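Local coordinates for protein (TC3 transposase) (Caenorhabditis elegans, PDB 1TC3) that is the specific DNA-binding domain of a transposase that binds the terminal nucleotides of the Tc3 inverted repeats and makes double-strand breaks at the element ends, at residues 4-8 with 9-13; 24-27 with 28-32. All coordinates share one frame; numbering follows the deposited sequence.

In the fold
In the specific DNA-binding domain of Tc3 transposase, contact 1 (4-8 with 9-13) comes first along the chain and joins an incoming loop to the start of helix 8-19. Contact 2 (24-27 with 28-32) follows in series and lies on the next helix, 24-31, which precedes helix 35-43 in this three-helix, helix-turn-helix domain. Their centres are about 13 Å apart, yet they touch, Q13 OE1 packing 3.1 Å from I31 CG2. Each borders a different DNA strand: contact 1 lies beside chain B and contact 2 is bonded to chain A, so the domain touches both strands.

Contact 1 (4-8 with 9-13); sequences SALSD and TERAQ. With nucleotides of chain B.
E10 and R11 reach back from the first turn of helix 8-19 to L6 and S7 in the loop that leads into it, a worked case of helix N-terminal capping in a helix-turn-helix domain. S7 and E10 have the spacing of a capping box, and its glutamate half is formed: S7 N donates to E10 OE1 at 3.1 Å, meeting the carboxylate from above its plane. The extended E10 chain (chi2 179°) carries CG past S7 OG and lays OE1 against L6 CD2, 3.3 Å away, the two side chains crossing at about a right angle. OE2 forms a salt bridge with R33, which, with the S7 N bond to OE1, would help to hold the carboxylate in its rotation. S7 OG also shares a hydrogen bond of 3.1 Å with T9 OG1. On the neighbouring flank R11 N donates to S7 O at 2.7 Å. The R11 CG packs on L6 CB at 3.3 Å, and the bend at chi3 (-80°) swings the guanidinium back over the loop, where NE gives its hydrogen to L6 O at 2.9 Å. That oxygen lies near the guanidinium plane, whereas the donor stands well above the carbonyl plane. L6 and R11 both rest on Y41. With an alanine at R11, L6 O would probably lose its N-H partner and the loop would be freer to swing away. At the loop's far end S4 O lies 3.6 Å from C4' of DA9 of chain B. The guanidinium turns one face to D8 CA, 3.1 Å from NH2.

Contact 2 (24-27 with 28-32); sequences LHEM and SRKIS. With nucleotides of chain A.
Helix 24-31 is the middle of three helices in this helix-turn-helix domain, ahead of helix 35-43, and its first turn is set against the DNA backbone. Regular i to i+4 backbone bonds tie 24-27 to 28-32, S28 N to L24 O at 2.9 Å and K30 N to E26 O at 2.7 Å among them. On this frame H25 and R29, one turn apart, both face the DNA strand of chain A. The H25 ring donates from NE2 to N7 of DG7 of chain A at 2.9 Å, reaching the major-groove edge of the base. Beside it L24 N makes a weak bond to OP1 of the same nucleotide, so base and phosphate are touched from adjacent residues. R29 is bent at chi3 (-111°), which turns its guanidinium across the start of the helix: one face lies over E26 CA and H25 O, while the NH2 edge meets the phosphate of DG6 of chain A, 3.1 Å from OP1 and weakly bonded to OP2. E26 holds its CG anti to the backbone N (chi1 -169°), and the extended chain slants across R29, its carboxylate turned about 41° from the guanidinium plane, CG 3.5 Å from NH1. OE2 stays beyond salt-bridge range of R29 and pairs instead with K30 NZ at 3.4 Å, a salt bridge whose hydrogen bond is weak. M27 is buried, packing on M17 of helix 8-19, and S28 leans on R35 and I38. The L24 amide, through its weak bond, and the R29 guanidinium thus present N-H groups to successive phosphates, where the helix dipole and the arginine charge would be expected to reinforce each other, while the histidine adds a contact with a base.

Contact 1 (4-8 with 9-13)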
ATOM      1  N   SER C   4      -7.372  -4.497  -8.626  1.00 20.64           N
ATOM      2  CA  SER C   4      -6.892  -5.674  -7.953  1.00 22.87           C
ATOM      3  C   SER C   4      -6.369  -5.407  -6.577  1.00 49.48           C
ATOM      4  O   SER C   4      -5.894  -4.306  -6.250  1.00 61.47           O
ATOM      5  CB  SER C   4      -5.798  -6.363  -8.718  1.00 23.31           C
ATOM      6  OG  SER C   4      -5.118  -5.444  -9.538  1.00 46.54           O
ATOM      7  N   ALA C   5      -6.450  -6.454  -5.776  1.00 39.93           N
ATOM      8  CA  ALA C   5      -5.947  -6.371  -4.429  1.00 40.29           C
ATOM      9  C   ALA C   5      -4.413  -6.342  -4.446  1.00 43.74           C
ATOM     10  O   ALA C   5      -3.776  -6.748  -5.414  1.00 44.59           O
ATOM     11  CB  ALA C   5      -6.548  -7.488  -3.601  1.00 41.90           C
ATOM     12  N   LEU C   6      -3.796  -5.847  -3.384  1.00 42.85           N
ATOM     13  CA  LEU C   6      -2.343  -5.727  -3.342  1.00 39.08           C
ATOM     14  C   LEU C   6      -1.607  -7.012  -3.189  1.00 39.43           C
ATOM     15  O   LEU C   6      -1.819  -7.746  -2.223  1.00 40.63           O
ATOM     16  CB  LEU C   6      -1.806  -4.760  -2.246  1.00 37.72           C
ATOM     17  CG  LEU C   6      -2.406  -3.367  -2.301  1.00 37.12           C
ATOM     18  CD1 LEU C   6      -2.323  -2.739  -0.919  1.00 38.39           C
ATOM     19  CD2 LEU C   6      -1.670  -2.577  -3.366  1.00 26.13           C
ATOM     20  N   SER C   7      -0.672  -7.193  -4.105  1.00 30.82           N
ATOM     21  CA  SER C   7       0.175  -8.335  -4.109  1.00 21.60           C
ATOM     22  C   SER C   7       1.168  -8.286  -2.984  1.00 42.35           C
ATOM     23  O   SER C   7       1.556  -7.243  -2.479  1.00 56.70           O
ATOM     24  CB  SER C   7       0.859  -8.504  -5.442  1.00 26.10           C
ATOM     25  OG  SER C   7       1.549  -7.349  -5.857  1.00 45.00           O
ATOM     26  N   ASP C   8       1.601  -9.447  -2.587  1.00 48.70           N
ATOM     27  CA  ASP C   8       2.554  -9.532  -1.520  1.00 48.42           C
ATOM     28  C   ASP C   8       3.762  -8.670  -1.785  1.00 39.78           C
ATOM     29  O   ASP C   8       4.305  -8.106  -0.846  1.00 36.59           O
ATOM     30  CB  ASP C   8       2.871 -10.972  -1.071  1.00 57.18           C
ATOM     31  CG  ASP C   8       3.062 -11.970  -2.180  1.00100.00           C
ATOM     32  OD1 ASP C   8       3.248 -11.420  -3.372  1.00100.00           O
ATOM     33  OD2 ASP C   8       3.076 -13.174  -1.951  1.00100.00           O
ATOM     34  N   THR C   9       4.167  -8.556  -3.056  1.00 34.48           N
ATOM     35  CA  THR C   9       5.299  -7.691  -3.391  1.00 41.56           C
ATOM     36  C   THR C   9       4.988  -6.190  -3.143  1.00 52.49           C
ATOM     37  O   THR C   9       5.742  -5.447  -2.496  1.00 50.57           O
ATOM     38  CB  THR C   9       5.715  -7.831  -4.862  1.00 43.84           C
ATOM     39  OG1 THR C   9       4.590  -7.674  -5.719  1.00 50.41           O
ATOM     40  CG2 THR C   9       6.418  -9.156  -5.049  1.00 37.48           C
ATOM     41  N   GLU C  10       3.875  -5.744  -3.725  1.00 36.16           N
ATOM     42  CA  GLU C  10       3.418  -4.397  -3.580  1.00 29.37           C
ATOM     43  C   GLU C  10       3.332  -4.145  -2.087  1.00 32.40           C
ATOM     44  O   GLU C  10       3.945  -3.257  -1.510  1.00 34.41           O
ATOM     45  CB  GLU C  10       2.024  -4.220  -4.231  1.00 26.13           C
ATOM     46  CG  GLU C  10       2.065  -4.297  -5.773  1.00 27.12           C
ATOM     47  CD  GLU C  10       0.701  -4.155  -6.419  1.00 38.10           C
ATOM     48  OE1 GLU C  10      -0.267  -4.515  -5.618  1.00 39.84           O
ATOM     49  OE2 GLU C  10       0.512  -3.768  -7.558  1.00 32.94           O
ATOM     50  N   ARG C  11       2.601  -4.965  -1.398  1.00 25.74           N
ATOM     51  CA  ARG C  11       2.575  -4.660  -0.000  1.00 28.88           C
ATOM     52  C   ARG C  11       3.930  -4.700   0.649  1.00 24.60           C
ATOM     53  O   ARG C  11       4.136  -4.136   1.702  1.00 32.21           O
ATOM     54  CB  ARG C  11       1.587  -5.479   0.807  1.00 39.73           C
ATOM     55  CG  ARG C  11       0.164  -5.464   0.265  1.00 44.36           C
ATOM     56  CD  ARG C  11      -0.714  -6.535   0.921  1.00 47.74           C
ATOM     57  NE  ARG C  11      -0.511  -7.871   0.345  1.00 60.85           N
ATOM     58  CZ  ARG C  11       0.052  -8.871   1.014  1.00100.00           C
ATOM     59  NH1 ARG C  11       0.449  -8.710   2.281  1.00100.00           N
ATOM     60  NH2 ARG C  11       0.207 -10.058   0.408  1.00 94.44           N
ATOM     61  N   ALA C  12       4.841  -5.390   0.035  1.00 25.05           N
ATOM     62  CA  ALA C  12       6.174  -5.519   0.606  1.00 32.25           C
ATOM     63  C   ALA C  12       6.953  -4.234   0.387  1.00 37.08           C
ATOM     64  O   ALA C  12       7.739  -3.796   1.206  1.00 35.13           O
ATOM     65  CB  ALA C  12       6.907  -6.683  -0.056  1.00 35.62           C
ATOM     66  N   GLN C  13       6.731  -3.645  -0.765  1.00 22.12           N
ATOM     67  CA  GLN C  13       7.359  -2.408  -1.064  1.00 20.19           C
ATOM     68  C   GLN C  13       6.824  -1.367  -0.069  1.00 37.33           C
ATOM     69  O   GLN C  13       7.524  -0.682   0.691  1.00 45.50           O
ATOM     70  CB  GLN C  13       6.981  -2.100  -2.505  1.00 18.25           C
ATOM     71  CG  GLN C  13       7.682  -3.084  -3.437  1.00 10.82           C
ATOM     72  CD  GLN C  13       7.336  -2.800  -4.871  1.00 24.75           C
ATOM     73  OE1 GLN C  13       6.216  -2.373  -5.167  1.00 32.66           O
ATOM     74  NE2 GLN C  13       8.285  -3.081  -5.770  1.00 19.54           N
TER
ATOM     75  P    DA B   9      -8.601  -1.981  -1.576  1.00 50.08           P
ATOM     76  OP1  DA B   9      -7.679  -3.125  -1.396  1.00 63.22           O
ATOM     77  OP2  DA B   9      -8.620  -0.889  -0.572  1.00 77.49           O
ATOM     78  O5'  DA B   9      -8.293  -1.407  -3.032  1.00 32.71           O
ATOM     79  C5'  DA B   9      -8.274  -2.338  -4.027  1.00 24.12           C
ATOM     80  C4'  DA B   9      -8.268  -1.676  -5.378  1.00 24.66           C
ATOM     81  O4'  DA B   9      -9.572  -1.143  -5.708  1.00 39.17           O
ATOM     82  C3'  DA B   9      -7.266  -0.554  -5.534  1.00 18.97           C
ATOM     83  O3'  DA B   9      -6.661  -0.663  -6.861  1.00 50.70           O
ATOM     84  C2'  DA B   9      -8.132   0.671  -5.242  1.00 22.00           C
ATOM     85  C1'  DA B   9      -9.586   0.234  -5.445  1.00 82.62           C
ATOM     86  N9   DA B   9     -10.472   0.492  -4.298  1.00 32.06           N
ATOM     87  C8   DA B   9     -10.214   0.594  -2.960  1.00 32.06           C
ATOM     88  N7   DA B   9     -11.261   0.837  -2.220  1.00 48.59           N
ATOM     89  C5   DA B   9     -12.288   0.969  -3.134  1.00  8.77           C
ATOM     90  C6   DA B   9     -13.653   1.222  -2.969  1.00 89.55           C
ATOM     91  N6   DA B   9     -14.210   1.464  -1.768  1.00 34.50           N
ATOM     92  N1   DA B   9     -14.419   1.242  -4.079  1.00 36.78           N
ATOM     93  C2   DA B   9     -13.855   0.988  -5.263  1.00 37.25           C
ATOM     94  N3   DA B   9     -12.573   0.719  -5.533  1.00 35.97           N
ATOM     95  C4   DA B   9     -11.830   0.729  -4.414  1.00 59.51           C
TER

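Contact 2 (24-27 with 28-32)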
ATOM      1  N   LEU C  24       2.817   9.389   0.956  1.00 21.15           N
ATOM      2  CA  LEU C  24       1.731   8.688   0.351  1.00 19.83           C
ATOM      3  C   LEU C  24       1.788   8.875  -1.141  1.00 37.60           C
ATOM      4  O   LEU C  24       1.806   7.930  -1.954  1.00 46.24           O
ATOM      5  CB  LEU C  24       0.376   9.215   0.817  1.00 22.11           C
ATOM      6  CG  LEU C  24      -0.606   8.115   1.196  1.00 28.56           C
ATOM      7  CD1 LEU C  24       0.046   7.347   2.322  1.00 36.90           C
ATOM      8  CD2 LEU C  24      -1.915   8.699   1.725  1.00 33.01           C
ATOM      9  N   HIS C  25       1.824  10.134  -1.495  1.00 20.07           N
ATOM     10  CA  HIS C  25       1.809  10.460  -2.887  1.00 15.49           C
ATOM     11  C   HIS C  25       2.971   9.864  -3.637  1.00 21.89           C
ATOM     12  O   HIS C  25       2.830   9.438  -4.754  1.00 32.03           O
ATOM     13  CB  HIS C  25       1.804  11.982  -3.060  1.00 16.14           C
ATOM     14  CG  HIS C  25       0.496  12.664  -3.063  1.00  9.85           C
ATOM     15  ND1 HIS C  25      -0.177  12.955  -4.262  1.00 14.44           N
ATOM     16  CD2 HIS C  25      -0.225  13.158  -2.036  1.00 14.93           C
ATOM     17  CE1 HIS C  25      -1.301  13.623  -3.954  1.00  7.69           C
ATOM     18  NE2 HIS C  25      -1.347  13.768  -2.612  1.00 14.56           N
ATOM     19  N   GLU C  26       4.154   9.873  -3.069  1.00 27.35           N
ATOM     20  CA  GLU C  26       5.251   9.335  -3.835  1.00 25.54           C
ATOM     21  C   GLU C  26       5.096   7.828  -3.998  1.00 39.07           C
ATOM     22  O   GLU C  26       5.349   7.209  -5.047  1.00 38.73           O
ATOM     23  CB  GLU C  26       6.613   9.730  -3.266  1.00 22.51           C
ATOM     24  CG  GLU C  26       7.773   9.384  -4.226  1.00 19.50           C
ATOM     25  CD  GLU C  26       9.093   9.887  -3.709  1.00 56.34           C
ATOM     26  OE1 GLU C  26       9.108  10.043  -2.409  1.00 41.63           O
ATOM     27  OE2 GLU C  26      10.048  10.137  -4.432  1.00 80.82           O
ATOM     28  N   MET C  27       4.617   7.233  -2.923  1.00 36.00           N
ATOM     29  CA  MET C  27       4.354   5.812  -2.864  1.00 28.52           C
ATOM     30  C   MET C  27       3.439   5.428  -4.029  1.00 29.94           C
ATOM     31  O   MET C  27       3.698   4.532  -4.813  1.00 35.38           O
ATOM     32  CB  MET C  27       3.665   5.566  -1.513  1.00 24.83           C
ATOM     33  CG  MET C  27       4.634   5.069  -0.467  1.00 24.26           C
ATOM     34  SD  MET C  27       3.850   4.735   1.126  1.00 31.97           S
ATOM     35  CE  MET C  27       5.350   4.122   1.945  1.00 28.39           C
ATOM     36  N   SER C  28       2.344   6.133  -4.197  1.00 22.31           N
ATOM     37  CA  SER C  28       1.497   5.779  -5.307  1.00 19.46           C
ATOM     38  C   SER C  28       2.237   5.860  -6.578  1.00 26.88           C
ATOM     39  O   SER C  28       2.142   5.012  -7.423  1.00 34.73           O
ATOM     40  CB  SER C  28       0.324   6.724  -5.496  1.00 24.46           C
ATOM     41  OG  SER C  28      -0.417   6.736  -4.297  1.00 50.46           O
ATOM     42  N   ARG C  29       2.963   6.916  -6.754  1.00 27.53           N
ATOM     43  CA  ARG C  29       3.608   7.014  -8.032  1.00 30.29           C
ATOM     44  C   ARG C  29       4.547   5.882  -8.243  1.00 34.89           C
ATOM     45  O   ARG C  29       4.652   5.302  -9.329  1.00 35.30           O
ATOM     46  CB  ARG C  29       4.277   8.360  -8.242  1.00 38.03           C
ATOM     47  CG  ARG C  29       3.364   9.539  -7.943  1.00 36.78           C
ATOM     48  CD  ARG C  29       4.067  10.843  -8.275  1.00 47.69           C
ATOM     49  NE  ARG C  29       4.393  11.623  -7.094  1.00 35.68           N
ATOM     50  CZ  ARG C  29       5.606  11.691  -6.579  1.00 75.78           C
ATOM     51  NH1 ARG C  29       6.665  11.054  -7.130  1.00 46.78           N
ATOM     52  NH2 ARG C  29       5.746  12.443  -5.483  1.00 47.26           N
ATOM     53  N   LYS C  30       5.223   5.585  -7.165  1.00 27.74           N
ATOM     54  CA  LYS C  30       6.207   4.542  -7.245  1.00 31.65           C
ATOM     55  C   LYS C  30       5.652   3.193  -7.705  1.00 39.52           C
ATOM     56  O   LYS C  30       6.231   2.568  -8.574  1.00 38.71           O
ATOM     57  CB  LYS C  30       7.055   4.464  -5.991  1.00 32.08           C
ATOM     58  CG  LYS C  30       8.434   5.059  -6.170  1.00 33.77           C
ATOM     59  CD  LYS C  30       8.346   6.442  -6.774  1.00 63.93           C
ATOM     60  CE  LYS C  30       9.686   7.081  -7.074  1.00 51.91           C
ATOM     61  NZ  LYS C  30       9.548   8.522  -7.354  1.00 86.34           N
ATOM     62  N   ILE C  31       4.519   2.730  -7.162  1.00 31.36           N
ATOM     63  CA  ILE C  31       4.005   1.442  -7.599  1.00 23.77           C
ATOM     64  C   ILE C  31       2.692   1.527  -8.328  1.00 33.38           C
ATOM     65  O   ILE C  31       1.938   0.570  -8.481  1.00 41.82           O
ATOM     66  CB  ILE C  31       3.853   0.517  -6.438  1.00 20.72           C
ATOM     67  CG1 ILE C  31       2.702   1.079  -5.639  1.00 19.36           C
ATOM     68  CG2 ILE C  31       5.144   0.500  -5.636  1.00 27.44           C
ATOM     69  CD1 ILE C  31       2.465   0.284  -4.372  1.00 25.81           C
ATOM     70  N   SER C  32       2.428   2.687  -8.818  1.00 22.18           N
ATOM     71  CA  SER C  32       1.207   2.856  -9.562  1.00 21.59           C
ATOM     72  C   SER C  32      -0.051   2.355  -8.904  1.00 29.73           C
ATOM     73  O   SER C  32      -0.859   1.714  -9.533  1.00 44.88           O
ATOM     74  CB  SER C  32       1.377   2.346 -10.966  1.00 30.14           C
ATOM     75  OG  SER C  32       2.641   2.797 -11.414  1.00 44.44           O
TER
ATOM     76  P    DG A   7       1.425  12.900   1.664  1.00 36.01           P
ATOM     77  OP1  DG A   7       1.881  12.053   2.789  1.00 13.28           O
ATOM     78  OP2  DG A   7       1.204  12.480   0.272  1.00 25.03           O
ATOM     79  O5'  DG A   7       0.036  13.434   2.164  1.00 22.56           O
ATOM     80  C5'  DG A   7       0.046  13.722   3.525  1.00 19.70           C
ATOM     81  C4'  DG A   7      -1.112  14.629   3.837  1.00 16.46           C
ATOM     82  O4'  DG A   7      -1.182  15.739   2.910  1.00 28.83           O
ATOM     83  C3'  DG A   7      -2.427  13.987   3.540  1.00 16.37           C
ATOM     84  O3'  DG A   7      -2.679  13.017   4.516  1.00 64.99           O
ATOM     85  C2'  DG A   7      -3.360  15.195   3.666  1.00 16.25           C
ATOM     86  C1'  DG A   7      -2.543  16.153   2.827  1.00 18.79           C
ATOM     87  N9   DG A   7      -2.918  15.939   1.472  1.00 24.83           N
ATOM     88  C8   DG A   7      -2.193  15.280   0.529  1.00 22.09           C
ATOM     89  N7   DG A   7      -2.817  15.224  -0.618  1.00 45.88           N
ATOM     90  C5   DG A   7      -4.043  15.853  -0.385  1.00 10.65           C
ATOM     91  C6   DG A   7      -5.157  16.057  -1.232  1.00 57.66           C
ATOM     92  O6   DG A   7      -5.322  15.757  -2.426  1.00 24.72           O
ATOM     93  N1   DG A   7      -6.156  16.728  -0.590  1.00 16.96           N
ATOM     94  C2   DG A   7      -6.143  17.127   0.709  1.00 40.92           C
ATOM     95  N2   DG A   7      -7.247  17.772   1.113  1.00 34.56           N
ATOM     96  N3   DG A   7      -5.126  16.930   1.533  1.00 29.39           N
ATOM     97  C4   DG A   7      -4.135  16.250   0.920  1.00 23.74           C
ATOM     98  P    DG A   6       4.848  14.735  -2.779  1.00 31.85           P
ATOM     99  OP1  DG A   6       5.860  13.699  -2.619  1.00 22.50           O
ATOM    100  OP2  DG A   6       3.798  14.628  -3.795  1.00 20.50           O
ATOM    101  O5'  DG A   6       4.054  15.008  -1.436  1.00 32.85           O
ATOM    102  C5'  DG A   6       4.609  15.289  -0.174  1.00 31.64           C
ATOM    103  C4'  DG A   6       3.584  16.003   0.716  1.00 25.78           C
ATOM    104  O4'  DG A   6       3.107  17.211   0.079  1.00 20.05           O
ATOM    105  C3'  DG A   6       2.257  15.316   0.934  1.00 31.86           C
ATOM    106  O3'  DG A   6       2.428  14.148   1.693  1.00 22.97           O
ATOM    107  C2'  DG A   6       1.581  16.450   1.706  1.00  9.58           C
ATOM    108  C1'  DG A   6       1.889  17.572   0.732  1.00 26.05           C
ATOM    109  N9   DG A   6       0.863  17.643  -0.270  1.00 12.25           N
ATOM    110  C8   DG A   6       1.041  17.214  -1.557  1.00 32.81           C
ATOM    111  N7   DG A   6      -0.016  17.388  -2.311  1.00 23.27           N
ATOM    112  C5   DG A   6      -0.930  17.990  -1.468  1.00 14.80           C
ATOM    113  C6   DG A   6      -2.262  18.384  -1.712  1.00 32.21           C
ATOM    114  O6   DG A   6      -2.926  18.279  -2.774  1.00 24.68           O
ATOM    115  N1   DG A   6      -2.819  18.944  -0.564  1.00 39.26           N
ATOM    116  C2   DG A   6      -2.160  19.067   0.649  1.00 41.74           C
ATOM    117  N2   DG A   6      -2.845  19.608   1.654  1.00 20.84           N
ATOM    118  N3   DG A   6      -0.919  18.674   0.889  1.00 24.92           N
ATOM    119  C4   DG A   6      -0.387  18.141  -0.205  1.00 40.73           C
TER